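Local coordinates for protein carbon monoxide dehydrogenase (Thermococcus sp. AM4, PDB 6T7J) that catalyses the oxidation of carbon monoxide to carbon dioxide in its active form and here carries a nickel-free, broken iron-sulfur cluster at its cluster C site, at residues A[103-107]-A[269-273]; A[231-235]-A[523-527]; A[118-122]-A[378-383]; A[299-304]-A[316-322]; A[130-134]-A[149-153]. One frame throughout, in Å; residues are numbered along the deposited sequence.

How the interactions relate
From the N terminus, helix 81-115 supplies 103-107, which meets 269-273 in interaction 1. Interaction 5 closes locally between 130-134 and 149-153, within the spans of interactions 1 and 3. Loop 118-122 meets 378-383 in interaction 3, and helix 212-242 meets 523-527 in interaction 2; interactions 1, 2 and 3 cross pairwise. Interaction 4, a beta-alpha-beta closure, follows interaction 1 within the spans of 2 and 3. Interactions 1 and 2 touch through H103 and V523, 1 and 3 through I272 and Y122, while 1 and 4 share the cluster. Interactions 1 and 2 tie long helices to segments that follow strands of the two parallel sheets, 4 lies within one sheet, and 3 and 5 join outer turns and helices.

Interaction 1: A[103-107]-A[269-273]; sequences HARDV and HNPIL. With MSK (Broken Fe4S4 cluster), chain F.
The H103 imidazole and the N270 carboxamide lean against each other with their planes 49° apart, so neither lies flat on the other; H103 CE1 comes 3.6 Å from N270 CG. With CG anti to the backbone N (chi1 -173°), the H103 ring reaches the other segment, where P271 CD, at the start of helix 271-281, meets its edge 3.7 Å from CE1, and NE2 stands 3.3 Å from H269 O. The N270 amide passes beside D106 and V107: ND2 rests 3.4 Å from D106 CB, with the D106 carboxylate nearly coplanar with the amide, and OD1 lies 3.5 Å from V107 CG2. That same OD1 caps the following helix, accepting a weak but straight bond from I272 N (3.3 Å, 170°). The hydroxyl of Y341 bonds both N270 ND2 and D106 OD2, the latter also salt-bridged to K365. One residue earlier, H269 NE2 binds an iron of the cluster at 2.2 Å, an iron shared with C305. An alanine at H103 takes the ring away, and the gap left beside N270 and P271 would probably let the N270 amide shift and the backbone of the iron ligand H269 lose its support. The contact joins the C-terminal half of helix 81-115 to the start of helix 271-281, just after strand 261-268, while helix 212-242 covers V107 and I272.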
# COMPACT_ATOMS: atom_id res chain seq x y z
N HIS A 103 8.05 -3.65 -11.24
CA HIS A 103 8.49 -4.05 -12.58
C HIS A 103 9.56 -3.09 -13.12
O HIS A 103 10.66 -3.51 -13.52
CB HIS A 103 7.25 -4.08 -13.49
CG HIS A 103 7.50 -4.63 -14.86
ND1 HIS A 103 8.76 -4.86 -15.37
CD2 HIS A 103 6.63 -4.98 -15.84
CE1 HIS A 103 8.66 -5.33 -16.60
NE2 HIS A 103 7.38 -5.41 -16.91
N ALA A 104 9.24 -1.79 -13.12
CA ALA A 104 10.19 -0.79 -13.58
C ALA A 104 11.47 -0.81 -12.77
O ALA A 104 12.56 -0.60 -13.31
CB ALA A 104 9.55 0.60 -13.53
N ARG A 105 11.37 -1.08 -11.46
CA ARG A 105 12.54 -1.07 -10.60
C ARG A 105 13.49 -2.21 -10.94
O ARG A 105 14.71 -2.02 -10.95
CB ARG A 105 12.12 -1.16 -9.13
CG ARG A 105 13.17 -0.69 -8.14
CD ARG A 105 12.86 -1.19 -6.74
NE ARG A 105 11.43 -1.14 -6.43
CZ ARG A 105 10.83 -0.13 -5.82
NH1 ARG A 105 9.53 -0.17 -5.59
NH2 ARG A 105 11.52 0.94 -5.45
N ASP A 106 12.95 -3.39 -11.22
CA ASP A 106 13.80 -4.50 -11.65
C ASP A 106 14.49 -4.19 -12.97
O ASP A 106 15.70 -4.44 -13.14
CB ASP A 106 12.97 -5.78 -11.75
CG ASP A 106 12.54 -6.31 -10.39
OD1 ASP A 106 13.20 -5.96 -9.39
OD2 ASP A 106 11.55 -7.07 -10.33
N VAL A 107 13.75 -3.62 -13.93
CA VAL A 107 14.41 -3.30 -15.19
C VAL A 107 15.45 -2.19 -14.99
O VAL A 107 16.49 -2.18 -15.65
CB VAL A 107 13.40 -2.93 -16.29
CG1 VAL A 107 14.11 -2.79 -17.63
CG2 VAL A 107 12.32 -4.00 -16.38
N HIS A 269 5.44 -11.10 -16.61
CA HIS A 269 5.46 -9.69 -16.99
C HIS A 269 6.85 -9.14 -17.34
O HIS A 269 6.97 -8.36 -18.29
CB HIS A 269 4.85 -8.85 -15.87
CG HIS A 269 3.36 -8.76 -15.94
ND1 HIS A 269 2.53 -9.81 -15.60
CD2 HIS A 269 2.55 -7.75 -16.33
CE1 HIS A 269 1.27 -9.45 -15.78
NE2 HIS A 269 1.25 -8.20 -16.22
N ASN A 270 7.89 -9.51 -16.59
CA ASN A 270 9.20 -8.90 -16.78
C ASN A 270 9.97 -9.62 -17.88
O ASN A 270 10.22 -10.82 -17.76
CB ASN A 270 10.00 -8.92 -15.49
CG ASN A 270 11.00 -7.79 -15.42
OD1 ASN A 270 11.60 -7.42 -16.43
ND2 ASN A 270 11.18 -7.22 -14.23
N PRO A 271 10.37 -8.92 -18.95
CA PRO A 271 11.09 -9.60 -20.04
C PRO A 271 12.55 -9.89 -19.76
O PRO A 271 13.18 -10.60 -20.56
CB PRO A 271 10.95 -8.60 -21.20
CG PRO A 271 10.87 -7.28 -20.54
CD PRO A 271 10.10 -7.51 -19.25
N ILE A 272 13.11 -9.38 -18.65
CA ILE A 272 14.49 -9.69 -18.28
C ILE A 272 14.70 -11.20 -18.26
O ILE A 272 15.77 -11.70 -18.63
CB ILE A 272 14.85 -9.06 -16.92
CG1 ILE A 272 14.53 -7.56 -16.86
CG2 ILE A 272 16.32 -9.29 -16.59
CD1 ILE A 272 14.75 -6.79 -18.14
N LEU A 273 13.68 -11.94 -17.84
CA LEU A 273 13.72 -13.39 -17.78
C LEU A 273 13.28 -14.04 -19.09
O LEU A 273 13.94 -14.96 -19.58
CB LEU A 273 12.82 -13.88 -16.63
CG LEU A 273 12.41 -15.35 -16.66
CD1 LEU A 273 13.55 -16.22 -16.18
CD2 LEU A 273 11.16 -15.57 -15.81
S1 MSK F . -1.39 -9.68 -17.82
S3 MSK F . -2.92 -7.18 -15.96
S4 MSK F . -4.70 -10.00 -16.76
S5 MSK F . -3.56 -7.72 -19.08
FE1 MSK F . -0.19 -7.77 -17.82
FE2 MSK F . -3.58 -9.77 -18.62
FE3 MSK F . -4.74 -7.84 -17.05
FE4 MSK F . -2.77 -9.40 -16.04

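Interaction 2: A[231-235]-A[523-527]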
# COMPACT_ATOMS: atom_id res chain seq x y z
N SER A 231 5.66 3.01 -15.39
CA SER A 231 5.40 2.24 -16.61
C SER A 231 6.18 2.81 -17.79
O SER A 231 6.67 2.06 -18.64
CB SER A 231 3.90 2.23 -16.91
OG SER A 231 3.27 1.12 -16.31
N MET A 232 6.31 4.14 -17.85
CA MET A 232 7.08 4.78 -18.91
C MET A 232 8.54 4.36 -18.86
O MET A 232 9.15 4.04 -19.89
CB MET A 232 6.95 6.30 -18.80
CG MET A 232 7.48 7.05 -20.01
SD MET A 232 6.38 6.93 -21.44
CE MET A 232 5.08 8.06 -20.96
N MET A 233 9.13 4.36 -17.66
CA MET A 233 10.51 3.89 -17.51
C MET A 233 10.63 2.43 -17.90
O MET A 233 11.59 2.04 -18.57
CB MET A 233 10.98 4.09 -16.07
CG MET A 233 11.46 5.49 -15.73
SD MET A 233 11.88 5.64 -13.99
CE MET A 233 11.78 3.92 -13.49
N ALA A 234 9.68 1.60 -17.47
CA ALA A 234 9.70 0.19 -17.84
C ALA A 234 9.76 0.03 -19.35
O ALA A 234 10.62 -0.68 -19.88
CB ALA A 234 8.48 -0.53 -17.26
N THR A 235 8.86 0.72 -20.07
CA THR A 235 8.82 0.59 -21.52
C THR A 235 10.10 1.11 -22.17
O THR A 235 10.70 0.43 -23.02
CB THR A 235 7.60 1.33 -22.08
OG1 THR A 235 6.40 0.69 -21.64
CG2 THR A 235 7.63 1.36 -23.60
N VAL A 523 2.57 -2.36 -19.36
CA VAL A 523 3.38 -1.16 -19.17
C VAL A 523 3.47 -0.38 -20.47
O VAL A 523 3.61 0.85 -20.47
CB VAL A 523 4.77 -1.52 -18.61
CG1 VAL A 523 4.66 -1.95 -17.15
CG2 VAL A 523 5.42 -2.60 -19.46
N ASP A 524 3.37 -1.07 -21.61
CA ASP A 524 3.42 -0.41 -22.91
C ASP A 524 2.18 0.42 -23.20
O ASP A 524 2.11 1.03 -24.27
CB ASP A 524 3.63 -1.43 -24.02
CG ASP A 524 5.07 -1.88 -24.12
OD1 ASP A 524 5.89 -1.43 -23.29
OD2 ASP A 524 5.38 -2.69 -25.02
N CYS A 525 1.20 0.47 -22.29
CA CYS A 525 0.19 1.51 -22.38
C CYS A 525 0.83 2.89 -22.34
O CYS A 525 0.26 3.85 -22.86
CB CYS A 525 -0.84 1.38 -21.26
SG CYS A 525 -1.80 -0.14 -21.28
N SER A 526 2.01 3.00 -21.72
CA SER A 526 2.76 4.25 -21.79
C SER A 526 2.95 4.69 -23.23
O SER A 526 2.87 5.89 -23.54
CB SER A 526 4.11 4.10 -21.08
OG SER A 526 4.86 3.01 -21.61
N ARG A 527 3.18 3.74 -24.14
CA ARG A 527 3.27 4.05 -25.56
C ARG A 527 2.05 4.84 -26.03
O ARG A 527 2.18 5.87 -26.70
CB ARG A 527 3.41 2.77 -26.38
CG ARG A 527 4.67 1.97 -26.13
CD ARG A 527 4.95 1.04 -27.30
NE ARG A 527 5.68 -0.16 -26.89
CZ ARG A 527 7.01 -0.24 -26.87
NH1 ARG A 527 7.75 0.80 -27.23
NH2 ARG A 527 7.59 -1.37 -26.49
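T235 CG2 sits over one face of the R527 guanidinium, 3.6 Å above the plane and close to its centre. From the guanidinium, NH2 makes a salt bridge to D524 OD2 at 3.0 Å; OD2 is approached from above the carboxylate plane, 53° out of it, while NH1 has a second carboxylate partner in D239. The other oxygen of D524 serves the opposite segment: OD1 accepts from T235 OG1 at 2.7 Å through its anti lone pair. T235 thus meets the ion pair twice, its methyl against the cation and its hydroxyl donating to the anion, since chi1 of -66° sets OG1 beside the backbone N and CG2 anti to it. T235 OG1 is also 2.8 Å from S526 OG.

The contact lays helix 212-242 against the first turn of helix 525-538, whose approach runs directly from the cluster-pocket residue C522; the V523 side chain is about 8 Å from the cluster. Here S526 OG turns back to donate to V523 O at 2.7 Å, and S526 N donates to the same oxygen, so two bonds grip this buried carbonyl. V523 points at the other helix, its CG1 3.5 Å from S231 OG, a hydroxyl bonded to D226, while V523 CB touches A234 CB. Elsewhere on S526, the bent chain of M232 brings SD to 3.6 Å from S526 CB. H100 and H103 of helix 81-115 also pack on V523.

Interaction 3: A[118-122]-A[378-383]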
# COMPACT_ATOMS: atom_id res chain seq x y z
N ARG A 118 28.45 -4.54 -15.58
CA ARG A 118 28.36 -5.69 -14.69
C ARG A 118 27.59 -6.86 -15.30
O ARG A 118 28.05 -8.00 -15.22
CB ARG A 118 27.72 -5.27 -13.36
CG ARG A 118 28.60 -4.37 -12.50
CD ARG A 118 28.12 -4.30 -11.06
NE ARG A 118 27.31 -3.10 -10.83
CZ ARG A 118 26.00 -3.12 -10.61
NH1 ARG A 118 25.34 -4.27 -10.59
NH2 ARG A 118 25.34 -1.99 -10.40
N PHE A 119 26.44 -6.60 -15.90
CA PHE A 119 25.61 -7.65 -16.49
C PHE A 119 25.93 -7.75 -17.98
O PHE A 119 25.20 -7.24 -18.83
CB PHE A 119 24.13 -7.38 -16.25
CG PHE A 119 23.76 -7.22 -14.81
CD1 PHE A 119 24.27 -8.07 -13.85
CD2 PHE A 119 22.89 -6.21 -14.42
CE1 PHE A 119 23.92 -7.92 -12.52
CE2 PHE A 119 22.53 -6.06 -13.09
CZ PHE A 119 23.05 -6.91 -12.14
N GLN A 120 27.03 -8.43 -18.29
CA GLN A 120 27.45 -8.51 -19.69
C GLN A 120 26.56 -9.42 -20.52
O GLN A 120 26.79 -9.52 -21.74
CB GLN A 120 28.90 -8.99 -19.77
CG GLN A 120 29.85 -8.26 -18.83
CD GLN A 120 30.90 -7.46 -19.57
OE1 GLN A 120 31.81 -8.02 -20.19
NE2 GLN A 120 30.79 -6.14 -19.51
N TYR A 121 25.56 -10.07 -19.93
CA TYR A 121 24.57 -10.79 -20.72
C TYR A 121 23.49 -9.87 -21.28
O TYR A 121 22.58 -10.35 -21.96
CB TYR A 121 23.92 -11.89 -19.88
CG TYR A 121 24.81 -13.09 -19.67
CD1 TYR A 121 25.31 -13.81 -20.75
CD2 TYR A 121 25.14 -13.51 -18.39
CE1 TYR A 121 26.13 -14.91 -20.55
CE2 TYR A 121 25.96 -14.61 -18.19
CZ TYR A 121 26.45 -15.30 -19.27
OH TYR A 121 27.26 -16.40 -19.07
N TYR A 122 23.57 -8.57 -21.01
CA TYR A 122 22.60 -7.60 -21.49
C TYR A 122 23.32 -6.43 -22.14
O TYR A 122 24.37 -5.98 -21.65
CB TYR A 122 21.69 -7.11 -20.36
CG TYR A 122 20.84 -8.20 -19.75
CD1 TYR A 122 19.58 -8.48 -20.26
CD2 TYR A 122 21.30 -8.96 -18.69
CE1 TYR A 122 18.79 -9.48 -19.71
CE2 TYR A 122 20.53 -9.97 -18.14
CZ TYR A 122 19.27 -10.22 -18.65
OH TYR A 122 18.49 -11.21 -18.11
N ALA A 378 20.51 -11.50 -12.80
CA ALA A 378 21.02 -10.99 -14.07
C ALA A 378 22.43 -11.50 -14.36
O ALA A 378 22.75 -11.80 -15.51
CB ALA A 378 21.00 -9.46 -14.06
N GLU A 379 23.28 -11.61 -13.33
CA GLU A 379 24.69 -11.88 -13.57
C GLU A 379 24.93 -13.28 -14.12
O GLU A 379 25.86 -13.47 -14.92
CB GLU A 379 25.49 -11.67 -12.29
CG GLU A 379 26.91 -11.17 -12.54
CD GLU A 379 27.73 -11.09 -11.27
OE1 GLU A 379 27.59 -10.09 -10.53
OE2 GLU A 379 28.53 -12.02 -11.01
N LYS A 380 24.13 -14.26 -13.72
CA LYS A 380 24.24 -15.63 -14.21
C LYS A 380 23.04 -15.99 -15.09
O LYS A 380 22.59 -17.14 -15.10
CB LYS A 380 24.38 -16.62 -13.06
CG LYS A 380 25.64 -16.42 -12.22
CD LYS A 380 26.89 -16.82 -12.99
CE LYS A 380 28.15 -16.45 -12.22
NZ LYS A 380 29.39 -16.76 -13.01
N ALA A 381 22.54 -15.01 -15.85
CA ALA A 381 21.26 -15.17 -16.54
C ALA A 381 21.28 -16.35 -17.50
O ALA A 381 20.36 -17.18 -17.50
CB ALA A 381 20.93 -13.88 -17.29
N ASP A 382 22.31 -16.44 -18.34
CA ASP A 382 22.34 -17.49 -19.36
C ASP A 382 22.44 -18.87 -18.73
O ASP A 382 21.83 -19.83 -19.23
CB ASP A 382 23.50 -17.25 -20.32
CG ASP A 382 23.13 -16.32 -21.47
OD1 ASP A 382 22.53 -15.26 -21.21
OD2 ASP A 382 23.44 -16.66 -22.63
N GLU A 383 23.18 -19.00 -17.63
CA GLU A 383 23.30 -20.30 -16.97
C GLU A 383 21.97 -20.75 -16.38
O GLU A 383 21.57 -21.92 -16.53
CB GLU A 383 24.38 -20.24 -15.89
CG GLU A 383 25.80 -20.24 -16.43
CD GLU A 383 26.38 -18.84 -16.56
OE1 GLU A 383 27.59 -18.67 -16.29
OE2 GLU A 383 25.63 -17.91 -16.92
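F119 and A378 form the tight end of the contact: A378 CB stands almost on the normal of the F119 ring (7° off), 3.5 Å from its centroid, a CH-pi contact over the face. Beside it the Y122 ring presents its edge to A378 O, which lies in the ring plane, and Y122 OH comes 3.7 Å from A381 CB. That hydroxyl is bonded to I272 O, and V110 and V114 of helix 81-115 back the ring. Y121 CG is anti to its carbonyl carbon (chi1 -75°), which carries the ring out over the helix start. The ring is stacked on the D382 carboxylate with planes 11° apart, D382 CB making a CH-pi contact 3.8 Å from the ring centroid, while E379 O meets the ring edge in plane, 3.5 Å from CE2. D382 OD1 is salt-bridged to K276. At the rim E383 makes a single polar approach, its OE2 3.1 Å from Y121 OH. Toward solvent the fit slackens, and the exposed R118 and E379 keep their charged ends apart. Two type I turns, F119-Y122 and A378-A381, face each other here, the second leading into helix 381-395 with K380 at its N-cap position.

Interaction 4: A[299-304]-A[316-322]; sequences NVVGMC and VPIAGSF. With MSK (Broken Fe4S4 cluster), chain F.
G302 and its partners P317 and A319 are joined by two backbone hydrogen bonds: G302 N donates to P317 O at 2.9 Å, and A319 N donates to G302 O at 2.8 Å with an angle of 172°. Weaker CA-H...O contacts accompany them, V301 CA lying 3.3 Å from P317 O and I318 CA 3.4 Å from G302 O. The bonds are those of parallel strands, and they close the beta-alpha-beta unit of strand 297-303, helix 304-314 and strand 318-320. Within this chain the short, weakly bonded strand 318-320 is at the edge of a parallel sheet with Rossmann-like strand order. Apolar contacts flank the backbone: the V301 side chain crosses that of P317 at about a right angle, CG1 nearest the ring CG, and V301 CG2 packs 3.9 Å from A319 CB. M303, bent at its last torsion (chi3 90°), curls its methyl over G320, with CE 3.5 Å from G320 C. At the C-terminal ends the segments reach the cluster pocket. C304 SG rests 3.6 Å from F322 CA, while C304 CB and F322 CB approach different sulfurs of the broken cluster, F322 CB at 3.6 Å from S4. M60 of the second subunit packs on F322, and S321 OG is bonded to N452.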
# COMPACT_ATOMS: atom_id res chain seq x y z
N ASN A 299 9.91 -25.57 -28.62
CA ASN A 299 8.99 -24.52 -29.00
C ASN A 299 8.63 -23.73 -27.75
O ASN A 299 8.06 -24.28 -26.80
CB ASN A 299 7.74 -25.12 -29.66
CG ASN A 299 6.64 -24.10 -29.89
OD1 ASN A 299 6.87 -23.03 -30.44
ND2 ASN A 299 5.43 -24.44 -29.47
N VAL A 300 9.00 -22.45 -27.73
CA VAL A 300 8.69 -21.56 -26.61
C VAL A 300 7.55 -20.66 -27.02
O VAL A 300 7.61 -19.97 -28.04
CB VAL A 300 9.92 -20.74 -26.19
CG1 VAL A 300 9.75 -20.25 -24.76
CG2 VAL A 300 11.16 -21.58 -26.32
N VAL A 301 6.49 -20.66 -26.21
CA VAL A 301 5.33 -19.82 -26.41
C VAL A 301 5.18 -18.91 -25.20
O VAL A 301 5.71 -19.18 -24.12
CB VAL A 301 4.06 -20.67 -26.63
CG1 VAL A 301 4.28 -21.66 -27.76
CG2 VAL A 301 3.68 -21.40 -25.35
N GLY A 302 4.46 -17.81 -25.40
CA GLY A 302 4.28 -16.85 -24.33
C GLY A 302 2.83 -16.68 -23.92
O GLY A 302 1.92 -16.95 -24.70
N MET A 303 2.61 -16.24 -22.68
CA MET A 303 1.28 -15.93 -22.19
C MET A 303 1.33 -14.61 -21.44
O MET A 303 2.34 -14.28 -20.80
CB MET A 303 0.73 -17.04 -21.29
CG MET A 303 0.45 -18.35 -22.00
SD MET A 303 -0.71 -19.39 -21.10
CE MET A 303 -2.26 -18.83 -21.80
N CYS A 304 0.24 -13.86 -21.53
CA CYS A 304 0.06 -12.58 -20.83
C CYS A 304 1.16 -11.61 -21.27
O CYS A 304 1.66 -11.68 -22.40
CB CYS A 304 -0.02 -12.82 -19.33
SG CYS A 304 -1.60 -13.54 -18.81
N VAL A 316 7.95 -14.41 -30.87
CA VAL A 316 7.56 -15.63 -30.16
C VAL A 316 6.04 -15.79 -30.24
O VAL A 316 5.31 -14.82 -29.97
CB VAL A 316 8.03 -15.58 -28.70
CG1 VAL A 316 7.54 -16.80 -27.94
CG2 VAL A 316 9.55 -15.47 -28.63
N PRO A 317 5.52 -16.95 -30.61
CA PRO A 317 4.07 -17.12 -30.66
C PRO A 317 3.45 -16.99 -29.28
O PRO A 317 4.01 -17.45 -28.28
CB PRO A 317 3.89 -18.54 -31.23
CG PRO A 317 5.17 -19.24 -30.90
CD PRO A 317 6.24 -18.19 -30.99
N ILE A 318 2.29 -16.34 -29.22
CA ILE A 318 1.58 -16.13 -27.97
C ILE A 318 0.45 -17.15 -27.90
O ILE A 318 -0.32 -17.32 -28.85
CB ILE A 318 1.07 -14.68 -27.84
CG1 ILE A 318 0.69 -14.36 -26.40
CG2 ILE A 318 -0.07 -14.37 -28.82
CD1 ILE A 318 1.19 -13.01 -25.94
N ALA A 319 0.37 -17.87 -26.78
CA ALA A 319 -0.53 -19.01 -26.66
C ALA A 319 -1.91 -18.63 -26.14
O ALA A 319 -2.89 -19.34 -26.43
CB ALA A 319 0.08 -20.08 -25.76
N GLY A 320 -2.03 -17.56 -25.37
CA GLY A 320 -3.32 -17.18 -24.83
C GLY A 320 -3.18 -16.06 -23.82
O GLY A 320 -2.08 -15.62 -23.48
N SER A 321 -4.33 -15.62 -23.33
CA SER A 321 -4.42 -14.51 -22.41
C SER A 321 -4.60 -15.03 -20.98
O SER A 321 -4.39 -16.21 -20.70
CB SER A 321 -5.56 -13.58 -22.84
OG SER A 321 -6.81 -14.24 -22.77
N PHE A 322 -5.01 -14.14 -20.07
CA PHE A 322 -5.11 -14.40 -18.64
C PHE A 322 -5.86 -15.69 -18.34
O PHE A 322 -5.25 -16.70 -17.94
CB PHE A 322 -5.78 -13.21 -17.95
CG PHE A 322 -5.94 -13.37 -16.47
CD1 PHE A 322 -4.85 -13.62 -15.66
CD2 PHE A 322 -7.19 -13.25 -15.88
CE1 PHE A 322 -4.99 -13.77 -14.30
CE2 PHE A 322 -7.34 -13.39 -14.52
CZ PHE A 322 -6.24 -13.65 -13.73
S1 MSK F . -1.39 -9.68 -17.82
S3 MSK F . -2.92 -7.18 -15.96
S4 MSK F . -4.70 -10.00 -16.76
S5 MSK F . -3.56 -7.72 -19.08
FE1 MSK F . -0.19 -7.77 -17.82
FE2 MSK F . -3.58 -9.77 -18.62
FE3 MSK F . -4.74 -7.84 -17.05
FE4 MSK F . -2.77 -9.40 -16.04

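Interaction 5: A[130-134]-A[149-153]; sequences LKSLA and IAREL
Two successive helices of the outer helical region, 127-136 and 146-162, pack here through L130, A134, I149 and L153, their segment axes 10.0 Å apart and inclined at 42°. L130 has the largest share of the contact on its own helix. Its CG is anti to the backbone N (chi1 158°), which sends the branched end across to the other helix, where CD1 lies 3.6 Å from L153 CD2. The same methyl is 3.9 Å from I149 CG2. The second branch, CD2, faces A150 CB at 4.0 Å. L130 and L153 run past each other in opposite directions, each lying alongside the other.

In the fold this pair of helices leans on the long helix 81-115, whose F111 touches L130, A150 and L153, while Y236 and I240 of helix 212-242 cover L133. An alanine at L130 would remove both methyl branches, and the gap opened between I149, A150 and L153 would probably leave the L153 side chain freer to turn.

One turn further along, A134 CB meets I149 CG2 at 3.8 Å, and L153 CD1 lies 4.1 Å from A134 CA. The L133 chain crosses that of L153 at about a right angle, bringing their CD2 methyls to 3.8 Å. At the partly exposed margin, the aliphatic part of K131 crosses I149 at a slant, K131 CG 4.1 Å from I149 CD1.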
# COMPACT_ATOMS: atom_id res chain seq x y z
N LEU A 130 18.23 5.70 -25.96
CA LEU A 130 18.93 6.09 -24.74
C LEU A 130 19.34 7.55 -24.79
O LEU A 130 19.08 8.32 -23.85
CB LEU A 130 20.14 5.18 -24.53
CG LEU A 130 21.30 5.65 -23.65
CD1 LEU A 130 20.84 5.91 -22.23
CD2 LEU A 130 22.42 4.62 -23.66
N LYS A 131 19.98 7.97 -25.89
CA LYS A 131 20.43 9.35 -26.00
C LYS A 131 19.26 10.32 -26.02
O LYS A 131 19.30 11.37 -25.36
CB LYS A 131 21.30 9.52 -27.25
CG LYS A 131 22.63 8.78 -27.17
CD LYS A 131 23.65 9.35 -28.14
CE LYS A 131 24.05 8.32 -29.18
NZ LYS A 131 25.45 8.50 -29.66
N SER A 132 18.18 9.99 -26.74
CA SER A 132 17.05 10.91 -26.81
C SER A 132 16.34 11.03 -25.47
O SER A 132 15.96 12.13 -25.06
CB SER A 132 16.07 10.46 -27.90
OG SER A 132 14.81 11.07 -27.72
N LEU A 133 16.15 9.91 -24.77
CA LEU A 133 15.53 9.95 -23.45
C LEU A 133 16.40 10.71 -22.46
O LEU A 133 15.88 11.46 -21.62
CB LEU A 133 15.25 8.54 -22.95
CG LEU A 133 14.83 8.39 -21.48
CD1 LEU A 133 13.54 9.15 -21.20
CD2 LEU A 133 14.69 6.92 -21.11
N ALA A 134 17.72 10.55 -22.55
CA ALA A 134 18.61 11.29 -21.66
C ALA A 134 18.56 12.79 -21.95
O ALA A 134 18.58 13.60 -21.02
CB ALA A 134 20.04 10.76 -21.78
N ILE A 149 26.48 7.85 -20.53
CA ILE A 149 25.12 8.36 -20.71
C ILE A 149 24.13 7.47 -19.96
O ILE A 149 23.24 7.95 -19.25
CB ILE A 149 24.77 8.45 -22.20
CG1 ILE A 149 25.74 9.38 -22.94
CG2 ILE A 149 23.33 8.93 -22.39
CD1 ILE A 149 25.63 9.30 -24.44
N ALA A 150 24.28 6.15 -20.13
CA ALA A 150 23.39 5.21 -19.46
C ALA A 150 23.50 5.32 -17.95
O ALA A 150 22.50 5.19 -17.24
CB ALA A 150 23.69 3.79 -19.93
N ARG A 151 24.71 5.57 -17.43
CA ARG A 151 24.89 5.71 -15.99
C ARG A 151 24.15 6.92 -15.45
O ARG A 151 23.43 6.83 -14.45
CB ARG A 151 26.38 5.80 -15.65
CG ARG A 151 27.07 4.47 -15.42
CD ARG A 151 28.36 4.64 -14.63
NE ARG A 151 29.37 5.40 -15.37
CZ ARG A 151 30.19 4.88 -16.28
NH1 ARG A 151 31.07 5.65 -16.90
NH2 ARG A 151 30.13 3.58 -16.57
N GLU A 152 24.32 8.07 -16.10
CA GLU A 152 23.63 9.28 -15.64
C GLU A 152 22.11 9.11 -15.74
O GLU A 152 21.36 9.47 -14.81
CB GLU A 152 24.09 10.49 -16.45
CG GLU A 152 25.61 10.62 -16.53
CD GLU A 152 26.05 11.78 -17.40
OE1 GLU A 152 26.94 11.58 -18.25
OE2 GLU A 152 25.51 12.90 -17.23
N LEU A 153 21.64 8.55 -16.87
CA LEU A 153 20.22 8.29 -17.02
C LEU A 153 19.71 7.37 -15.92
O LEU A 153 18.65 7.61 -15.34
CB LEU A 153 19.93 7.70 -18.39
CG LEU A 153 18.45 7.36 -18.61
CD1 LEU A 153 17.64 8.64 -18.64
CD2 LEU A 153 18.24 6.55 -19.88